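Local atomic coordinates of SH2 domain-containing protein 3C (Homo sapiens, PDB entry 3T6G), a protein that acts as an adapter in integrin-mediated adhesion, migration and immune signalling, its Cdc25-homology domain adopting a closed conformation that precludes canonical nucleotide exchange but is required for BCAR1 binding. Residues 11-16 and 94-98; 56-60 and 274-278; 65-70 and 82-86. The protein carries 2 engineered substitutions. All coordinates share one frame; numbering follows the deposited sequence.

All three contacts lie in the C-terminal part of the protein, which carries the all-helical Cdc25-homology domain. Contacts 1 and 3 join directly, their centres about 13 Å apart: Glu11 OE2 forms a salt bridge with Arg66 NH1 at 2.9 Å, and Leu95 packs on helix 83-86. Contact 2 touches neither: its centre is about 18 Å from that of contact 1 and 16 Å from that of contact 3, although its nearest atoms come within about 4 Å of contact 3. Along the chain, contact 3 is nested within the loops closed by the other two, whose own segments alternate. Within segment 82-86, Glu85 OE2 forms a salt bridge with a basic side chain on the chain of another protein.

Contact 1: 11-16 and 94-98; sequences EVTSSF and QLRLD
Asp98 holds the 11-16 loop with both carboxylate oxygens. Ser14 OG donates to Asp98 OD1 at 2.6 Å, and the backbone N of Ser15 donates to Asp98 OD2 at 3.2 Å with an N-H...O angle of 159°. Both donors come to the syn side of their oxygen and lie moderately out of the carboxylate plane, so two successive loop residues fix the rotation of one acid. The serine hydroxyl is placed for this by its torsion: chi1 of 175° sets OG trans to the amide nitrogen of Ser14. It works twice, since it also accepts from Phe16 N at 3.2 Å.

The Phe16 ring runs past the Asp98 side chain in the opposite direction, with ring and carboxylate planes 45° apart. Its CE2 corner meets Asp98 CB at 3.6 Å, and the ring turns its edge to Asp98 O. Gln94, one turn earlier on the helix, packs along residues 11-14, its CB 3.9 Å from Glu11 CB. Bent at chi2, the glutamine chain folds alongside the loop backbone: its CG is 3.1 Å from Thr13 O, and OE1 lies 3.4 Å from Ser14 CA. The carboxylate of Glu11 is engaged elsewhere, with Arg66.

Beyond the two segments, Phe16 also touches Thr279 and Glu280 of helix 279-287. The loop is thus tied at the surface to the first turns of helix 93-115, and the hydroxyl of Ser14 accepting from the amide two residues on defines an ST turn.

Contact 2: 56-60 and 274-278; sequences HVTKV and LEVFS
Leu274 slips its CD2 methyl into the gap between Val60 and His56. That methyl lies 3.5 Å from Val60 CG2 and 3.7 Å from His56 O, and the leucine and valine side chains slide past each other in opposite directions. The leucine crosses the histidine side chain at about a right angle, with Leu274 CD2 3.9 Å from His56 CD2.

Phe277 buries nearly as much surface as Leu274. Val57 sits over one face of its ring: Val57 CG2 is 4.3 Å from the centroid and only 7° off the normal, a CH-pi contact, while Val57 CG1 reaches the ring atom Phe277 CD1 at 3.3 Å. Chi1 of -76° sets Phe277 CG beside its own backbone N, from where the ring swings across the front of Val57 and turns one face to it. His56 CB approaches Phe277 CD2 at 4.0 Å.

Val60 serves both partners: CG2 goes to Leu274, and CG1 to Phe277 O at 3.4 Å. The side chains meet through carbon atoms; elsewhere, His56 ND1 bonds Thr52 O, His56 NE2 bonds Arg270 N, and Arg102 NH1 bonds Phe277 O.

Helix 50-64 thereby packs on the last turn of helix 271-276 and the bend leading to helix 279-287, where the N-cap Ser278 bonds Phe281 N through OG. Helix 93-115 adjoins both segments through Arg102 and Met106, and Leu45 of helix 35-46 touches Phe277.

Contact 3: 65-70 and 82-86; sequences ARILGV and WGMEL
Gly83 presents a bare backbone to the bend at Ala65 and Arg66, and the bend fits closely against it. Ala65 O comes to 3.3 Å from Gly83 CA in a CA-H...O contact with an angle at H of 156°, and Arg66 CB stands 3.7 Å from the same Gly83 CA. Beside them, Gly83 N donates to Arg66 O at 3.0 Å, the donor tilted 35° from the carbonyl plane.

Packing on either side of this backbone seat is done by side chains. The Met84 chain, bent at both chi2 and chi3, curls its terminal methyl back toward the loop, where Met84 CE meets Ile67 CD1 at 3.8 Å and Ala65 CB at 4.1 Å. The end of the methionine therefore fills the notch between the alanine and the isoleucine. Trp82 lays its six-membered ring along the loop instead. The ring turns its edge to Arg66 O, while its CZ3 corner lies 4.0 Å from Val70 CG2, with Ile67 O also near this corner.

Arg66 extends from CG to NE and runs at a slant to Leu86, with Arg66 NH1 3.7 Å from Leu86 CD2; NH1 is also the atom bridged to Glu11. His257 of helix 253-263 stacks on Trp82 and also hydrogen-bonds Ile67 O.

The positive phi of Arg66 (55°), with two bonds back into the last turn, closes helix 50-64 in a Schellman motif. That motif abuts the N-terminus of helix 83-86, where Trp82 occupies the N-cap position: one helix end is docked on the start of another.

Contact 1: 11-16 and 94-98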
loop_
_atom_site.group_PDB
_atom_site.type_symbol
_atom_site.label_atom_id
_atom_site.label_comp_id
_atom_site.label_asym_id
_atom_site.label_seq_id
_atom_site.Cartn_x
_atom_site.Cartn_y
_atom_site.Cartn_z
ATOM N N GLU A 11 11.876 -12.224 -4.366
ATOM C CA GLU A 11 10.967 -13.007 -3.563
ATOM C C GLU A 11 9.810 -13.440 -4.440
ATOM O O GLU A 11 9.167 -12.623 -5.087
ATOM C CB GLU A 11 10.510 -12.160 -2.387
ATOM C CG GLU A 11 11.708 -11.566 -1.667
ATOM C CD GLU A 11 11.337 -10.654 -0.527
ATOM O OE1 GLU A 11 10.136 -10.601 -0.177
ATOM O OE2 GLU A 11 12.260 -9.998 0.012
ATOM N N VAL A 12 9.566 -14.738 -4.485
ATOM C CA VAL A 12 8.548 -15.271 -5.372
ATOM C C VAL A 12 7.410 -15.888 -4.576
ATOM O O VAL A 12 6.377 -16.282 -5.127
ATOM C CB VAL A 12 9.165 -16.324 -6.304
ATOM C CG1 VAL A 12 8.381 -17.633 -6.237
ATOM C CG2 VAL A 12 9.235 -15.775 -7.714
ATOM N N THR A 13 7.609 -15.935 -3.264
ATOM C CA THR A 13 6.702 -16.600 -2.354
ATOM C C THR A 13 6.372 -15.655 -1.196
ATOM O O THR A 13 7.200 -14.825 -0.813
ATOM C CB THR A 13 7.363 -17.878 -1.827
ATOM O OG1 THR A 13 6.530 -19.008 -2.121
ATOM C CG2 THR A 13 7.626 -17.777 -0.326
ATOM N N SER A 14 5.165 -15.761 -0.643
ATOM C CA SER A 14 4.750 -14.821 0.398
ATOM C C SER A 14 5.556 -15.023 1.667
ATOM O O SER A 14 5.840 -16.148 2.058
ATOM C CB SER A 14 3.254 -14.947 0.721
ATOM O OG SER A 14 2.892 -14.112 1.816
ATOM N N SER A 15 5.912 -13.927 2.322
ATOM C CA SER A 15 6.670 -14.032 3.550
ATOM C C SER A 15 5.784 -14.400 4.777
ATOM O O SER A 15 6.290 -14.597 5.890
ATOM C CB SER A 15 7.441 -12.743 3.785
ATOM O OG SER A 15 7.074 -12.195 5.037
ATOM N N PHE A 16 4.469 -14.502 4.567
ATOM C CA PHE A 16 3.562 -15.000 5.602
ATOM C C PHE A 16 3.336 -16.482 5.376
ATOM O O PHE A 16 3.031 -16.887 4.260
ATOM C CB PHE A 16 2.195 -14.301 5.528
ATOM C CG PHE A 16 2.248 -12.815 5.735
ATOM C CD1 PHE A 16 3.040 -12.263 6.731
ATOM C CD2 PHE A 16 1.502 -11.966 4.925
ATOM C CE1 PHE A 16 3.082 -10.878 6.923
ATOM C CE2 PHE A 16 1.541 -10.575 5.108
ATOM C CZ PHE A 16 2.339 -10.032 6.101
ATOM N N GLN A 94 6.291 -8.995 -4.143
ATOM C CA GLN A 94 5.838 -9.850 -3.051
ATOM C C GLN A 94 5.555 -9.062 -1.749
ATOM O O GLN A 94 4.574 -9.323 -1.055
ATOM C CB GLN A 94 6.821 -10.977 -2.811
ATOM C CG GLN A 94 6.233 -12.090 -1.978
ATOM C CD GLN A 94 4.938 -12.618 -2.567
ATOM O OE1 GLN A 94 3.870 -12.472 -1.969
ATOM N NE2 GLN A 94 5.024 -13.235 -3.745
ATOM N N LEU A 95 6.432 -8.110 -1.443
ATOM C CA LEU A 95 6.226 -7.161 -0.391
ATOM C C LEU A 95 4.859 -6.495 -0.568
ATOM O O LEU A 95 4.000 -6.575 0.316
ATOM C CB LEU A 95 7.348 -6.106 -0.389
ATOM C CG LEU A 95 7.158 -5.142 0.797
ATOM C CD1 LEU A 95 7.042 -5.944 2.139
ATOM C CD2 LEU A 95 8.247 -4.061 0.891
ATOM N N ARG A 96 4.658 -5.856 -1.717
ATOM C CA ARG A 96 3.381 -5.211 -2.029
ATOM C C ARG A 96 2.182 -6.141 -1.798
ATOM O O ARG A 96 1.143 -5.728 -1.262
ATOM C CB ARG A 96 3.356 -4.724 -3.470
ATOM C CG ARG A 96 3.996 -3.376 -3.704
ATOM C CD ARG A 96 3.739 -2.925 -5.154
ATOM N NE ARG A 96 4.311 -3.869 -6.112
ATOM C CZ ARG A 96 5.490 -3.695 -6.697
ATOM N NH1 ARG A 96 6.204 -2.612 -6.428
ATOM N NH2 ARG A 96 5.959 -4.603 -7.535
ATOM N N LEU A 97 2.307 -7.395 -2.209
ATOM C CA LEU A 97 1.193 -8.299 -2.015
ATOM C C LEU A 97 0.994 -8.615 -0.526
ATOM O O LEU A 97 -0.143 -8.674 -0.068
ATOM C CB LEU A 97 1.355 -9.565 -2.852
ATOM C CG LEU A 97 1.235 -9.361 -4.365
ATOM C CD1 LEU A 97 1.327 -10.698 -5.070
ATOM C CD2 LEU A 97 -0.073 -8.689 -4.707
ATOM N N ASP A 98 2.093 -8.788 0.219
ATOM C CA ASP A 98 2.029 -9.054 1.659
ATOM C C ASP A 98 1.389 -7.902 2.424
ATOM O O ASP A 98 0.569 -8.122 3.314
ATOM C CB ASP A 98 3.418 -9.309 2.254
ATOM C CG ASP A 98 3.958 -10.652 1.889
ATOM O OD1 ASP A 98 3.138 -11.530 1.516
ATOM O OD2 ASP A 98 5.197 -10.830 1.975
#

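Contact 2: 56-60 and 274-278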
loop_
_atom_site.group_PDB
_atom_site.type_symbol
_atom_site.label_atom_id
_atom_site.label_comp_id
_atom_site.label_asym_id
_atom_site.label_seq_id
_atom_site.Cartn_x
_atom_site.Cartn_y
_atom_site.Cartn_z
ATOM N N HIS A 56 1.431 -0.878 19.513
ATOM C CA HIS A 56 1.679 -2.266 19.168
ATOM C C HIS A 56 1.601 -2.582 17.669
ATOM O O HIS A 56 2.486 -3.265 17.158
ATOM C CB HIS A 56 0.791 -3.187 19.982
ATOM C CG HIS A 56 1.296 -3.398 21.377
ATOM N ND1 HIS A 56 1.439 -2.361 22.275
ATOM C CD2 HIS A 56 1.757 -4.506 22.003
ATOM C CE1 HIS A 56 1.941 -2.825 23.399
ATOM N NE2 HIS A 56 2.138 -4.128 23.266
ATOM N N VAL A 57 0.561 -2.090 16.971
ATOM C CA VAL A 57 0.389 -2.406 15.554
ATOM C C VAL A 57 1.434 -1.735 14.717
ATOM O O VAL A 57 1.808 -2.263 13.688
ATOM C CB VAL A 57 -0.901 -1.864 14.925
ATOM C CG1 VAL A 57 -1.689 -2.989 14.276
ATOM C CG2 VAL A 57 -1.677 -1.061 15.903
ATOM N N THR A 58 1.800 -0.517 15.109
ATOM C CA THR A 58 2.776 0.251 14.392
ATOM C C THR A 58 4.075 -0.531 14.373
ATOM O O THR A 58 4.741 -0.588 13.340
ATOM C CB THR A 58 3.025 1.582 15.060
ATOM O OG1 THR A 58 1.861 2.392 14.927
ATOM C CG2 THR A 58 4.190 2.289 14.385
ATOM N N LYS A 59 4.425 -1.135 15.514
ATOM C CA LYS A 59 5.670 -1.891 15.616
ATOM C C LYS A 59 5.666 -3.013 14.590
ATOM O O LYS A 59 6.601 -3.179 13.809
ATOM C CB LYS A 59 5.826 -2.489 17.007
ATOM C CG LYS A 59 7.272 -2.646 17.460
ATOM C CD LYS A 59 7.919 -3.952 17.032
ATOM C CE LYS A 59 8.559 -4.694 18.240
ATOM N NZ LYS A 59 9.663 -3.955 18.937
ATOM N N VAL A 60 4.596 -3.789 14.607
ATOM C CA VAL A 60 4.496 -4.935 13.733
ATOM C C VAL A 60 4.422 -4.478 12.275
ATOM O O VAL A 60 4.998 -5.097 11.395
ATOM C CB VAL A 60 3.266 -5.746 14.115
ATOM C CG1 VAL A 60 3.079 -6.902 13.175
ATOM C CG2 VAL A 60 3.419 -6.251 15.572
ATOM N N LEU A 274 1.180 -8.322 20.523
ATOM C CA LEU A 274 1.893 -8.421 19.238
ATOM C C LEU A 274 1.331 -9.596 18.466
ATOM O O LEU A 274 1.012 -9.462 17.281
ATOM C CB LEU A 274 3.413 -8.559 19.394
ATOM C CG LEU A 274 4.136 -7.318 19.925
ATOM C CD1 LEU A 274 5.636 -7.488 19.980
ATOM C CD2 LEU A 274 3.807 -6.143 19.080
ATOM N N GLU A 275 1.150 -10.741 19.123
ATOM C CA GLU A 275 0.563 -11.858 18.377
ATOM C C GLU A 275 -0.736 -11.455 17.662
ATOM O O GLU A 275 -0.922 -11.772 16.467
ATOM C CB GLU A 275 0.313 -13.049 19.272
ATOM C CG GLU A 275 -0.087 -14.292 18.519
ATOM C CD GLU A 275 0.291 -15.554 19.281
ATOM O OE1 GLU A 275 1.096 -15.449 20.239
ATOM O OE2 GLU A 275 -0.217 -16.648 18.932
ATOM N N VAL A 276 -1.611 -10.736 18.388
ATOM C CA VAL A 276 -2.961 -10.388 17.916
ATOM C C VAL A 276 -2.898 -9.564 16.637
ATOM O O VAL A 276 -3.718 -9.708 15.738
ATOM C CB VAL A 276 -3.753 -9.618 19.020
ATOM C CG1 VAL A 276 -5.020 -9.059 18.468
ATOM C CG2 VAL A 276 -4.055 -10.538 20.233
ATOM N N PHE A 277 -1.875 -8.721 16.558
ATOM C CA PHE A 277 -1.678 -7.813 15.444
ATOM C C PHE A 277 -0.734 -8.390 14.390
ATOM O O PHE A 277 -0.165 -7.650 13.569
ATOM C CB PHE A 277 -1.126 -6.491 15.967
ATOM C CG PHE A 277 -2.156 -5.642 16.620
ATOM C CD1 PHE A 277 -3.343 -5.337 15.948
ATOM C CD2 PHE A 277 -1.971 -5.169 17.913
ATOM C CE1 PHE A 277 -4.319 -4.557 16.555
ATOM C CE2 PHE A 277 -2.944 -4.386 18.526
ATOM C CZ PHE A 277 -4.116 -4.086 17.851
ATOM N N SER A 278 -0.559 -9.706 14.424
ATOM C CA SER A 278 0.260 -10.369 13.432
ATOM C C SER A 278 -0.651 -11.031 12.392
ATOM O O SER A 278 -1.644 -11.693 12.763
ATOM C CB SER A 278 1.198 -11.391 14.090
ATOM O OG SER A 278 0.839 -12.716 13.739
#

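Contact 3: 65-70 and 82-86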
loop_
_atom_site.group_PDB
_atom_site.type_symbol
_atom_site.label_atom_id
_atom_site.label_comp_id
_atom_site.label_asym_id
_atom_site.label_seq_id
_atom_site.Cartn_x
_atom_site.Cartn_y
_atom_site.Cartn_z
ATOM N N ALA A 65 6.833 -4.186 6.957
ATOM C CA ALA A 65 7.087 -3.294 5.843
ATOM C C ALA A 65 8.576 -3.008 5.669
ATOM O O ALA A 65 8.950 -2.215 4.816
ATOM C CB ALA A 65 6.359 -1.988 6.074
ATOM N N ARG A 66 9.415 -3.618 6.507
ATOM C CA ARG A 66 10.850 -3.323 6.505
ATOM C C ARG A 66 11.164 -1.856 6.675
ATOM O O ARG A 66 11.964 -1.298 5.940
ATOM C CB ARG A 66 11.532 -3.886 5.248
ATOM C CG ARG A 66 11.152 -5.342 5.114
ATOM C CD ARG A 66 11.764 -5.989 3.964
ATOM N NE ARG A 66 10.934 -7.107 3.558
ATOM C CZ ARG A 66 11.235 -7.915 2.553
ATOM N NH1 ARG A 66 12.355 -7.711 1.859
ATOM N NH2 ARG A 66 10.415 -8.919 2.246
ATOM N N ILE A 67 10.536 -1.246 7.670
ATOM C CA ILE A 67 10.943 0.061 8.178
ATOM C C ILE A 67 11.791 -0.131 9.441
ATOM O O ILE A 67 12.651 0.702 9.756
ATOM C CB ILE A 67 9.694 0.944 8.454
ATOM C CG1 ILE A 67 9.070 1.364 7.120
ATOM C CG2 ILE A 67 10.040 2.187 9.297
ATOM C CD1 ILE A 67 7.670 1.935 7.250
ATOM N N LEU A 68 11.543 -1.234 10.159
ATOM C CA LEU A 68 12.336 -1.589 11.333
ATOM C C LEU A 68 12.792 -3.028 11.220
ATOM O O LEU A 68 12.217 -3.804 10.452
ATOM C CB LEU A 68 11.516 -1.470 12.634
ATOM C CG LEU A 68 11.065 -0.130 13.213
ATOM C CD1 LEU A 68 10.090 -0.412 14.337
ATOM C CD2 LEU A 68 12.222 0.725 13.695
ATOM N N GLY A 69 13.784 -3.390 12.034
ATOM C CA GLY A 69 14.293 -4.754 12.084
ATOM C C GLY A 69 15.004 -5.161 10.798
ATOM O O GLY A 69 15.031 -6.346 10.446
ATOM N N VAL A 70 15.576 -4.188 10.090
ATOM C CA VAL A 70 16.260 -4.491 8.820
ATOM C C VAL A 70 17.766 -4.662 8.978
ATOM O O VAL A 70 18.481 -3.691 9.194
ATOM C CB VAL A 70 16.049 -3.384 7.764
ATOM C CG1 VAL A 70 16.696 -3.783 6.481
ATOM C CG2 VAL A 70 14.557 -3.105 7.547
ATOM N N TRP A 82 15.661 0.137 2.318
ATOM C CA TRP A 82 14.359 0.165 3.006
ATOM C C TRP A 82 13.193 -0.430 2.216
ATOM O O TRP A 82 13.140 -0.328 0.989
ATOM C CB TRP A 82 14.034 1.604 3.354
ATOM C CG TRP A 82 15.108 2.232 4.170
ATOM C CD1 TRP A 82 15.879 3.318 3.835
ATOM C CD2 TRP A 82 15.551 1.809 5.467
ATOM N NE1 TRP A 82 16.773 3.596 4.843
ATOM C CE2 TRP A 82 16.594 2.686 5.859
ATOM C CE3 TRP A 82 15.163 0.783 6.336
ATOM C CZ2 TRP A 82 17.254 2.565 7.077
ATOM C CZ3 TRP A 82 15.809 0.670 7.564
ATOM C CH2 TRP A 82 16.850 1.553 7.920
ATOM N N GLY A 83 12.262 -1.058 2.922
ATOM C CA GLY A 83 11.076 -1.632 2.296
ATOM C C GLY A 83 10.263 -0.583 1.550
ATOM O O GLY A 83 9.556 -0.893 0.598
ATOM N N MET A 84 10.367 0.669 1.979
ATOM C CA MET A 84 9.635 1.722 1.315
ATOM C C MET A 84 10.134 1.841 -0.098
ATOM O O MET A 84 9.339 2.033 -1.026
ATOM C CB MET A 84 9.775 3.060 2.049
ATOM C CG MET A 84 8.956 3.186 3.352
ATOM S SD MET A 84 7.177 2.852 3.189
ATOM C CE MET A 84 7.123 1.110 3.538
ATOM N N GLU A 85 11.453 1.745 -0.256
ATOM C CA GLU A 85 12.084 1.781 -1.571
ATOM C C GLU A 85 11.748 0.512 -2.327
ATOM O O GLU A 85 11.368 0.553 -3.496
ATOM C CB GLU A 85 13.589 1.940 -1.445
ATOM C CG GLU A 85 14.325 1.854 -2.756
ATOM C CD GLU A 85 15.643 2.612 -2.713
ATOM O OE1 GLU A 85 15.989 3.101 -1.613
ATOM O OE2 GLU A 85 16.322 2.727 -3.766
ATOM N N LEU A 86 11.823 -0.613 -1.634
ATOM C CA LEU A 86 11.578 -1.900 -2.274
ATOM C C LEU A 86 10.217 -1.976 -2.955
ATOM O O LEU A 86 10.082 -2.614 -3.995
ATOM C CB LEU A 86 11.738 -3.068 -1.290
ATOM C CG LEU A 86 11.504 -4.417 -1.989
ATOM C CD1 LEU A 86 12.543 -4.606 -3.098
ATOM C CD2 LEU A 86 11.522 -5.623 -1.057
#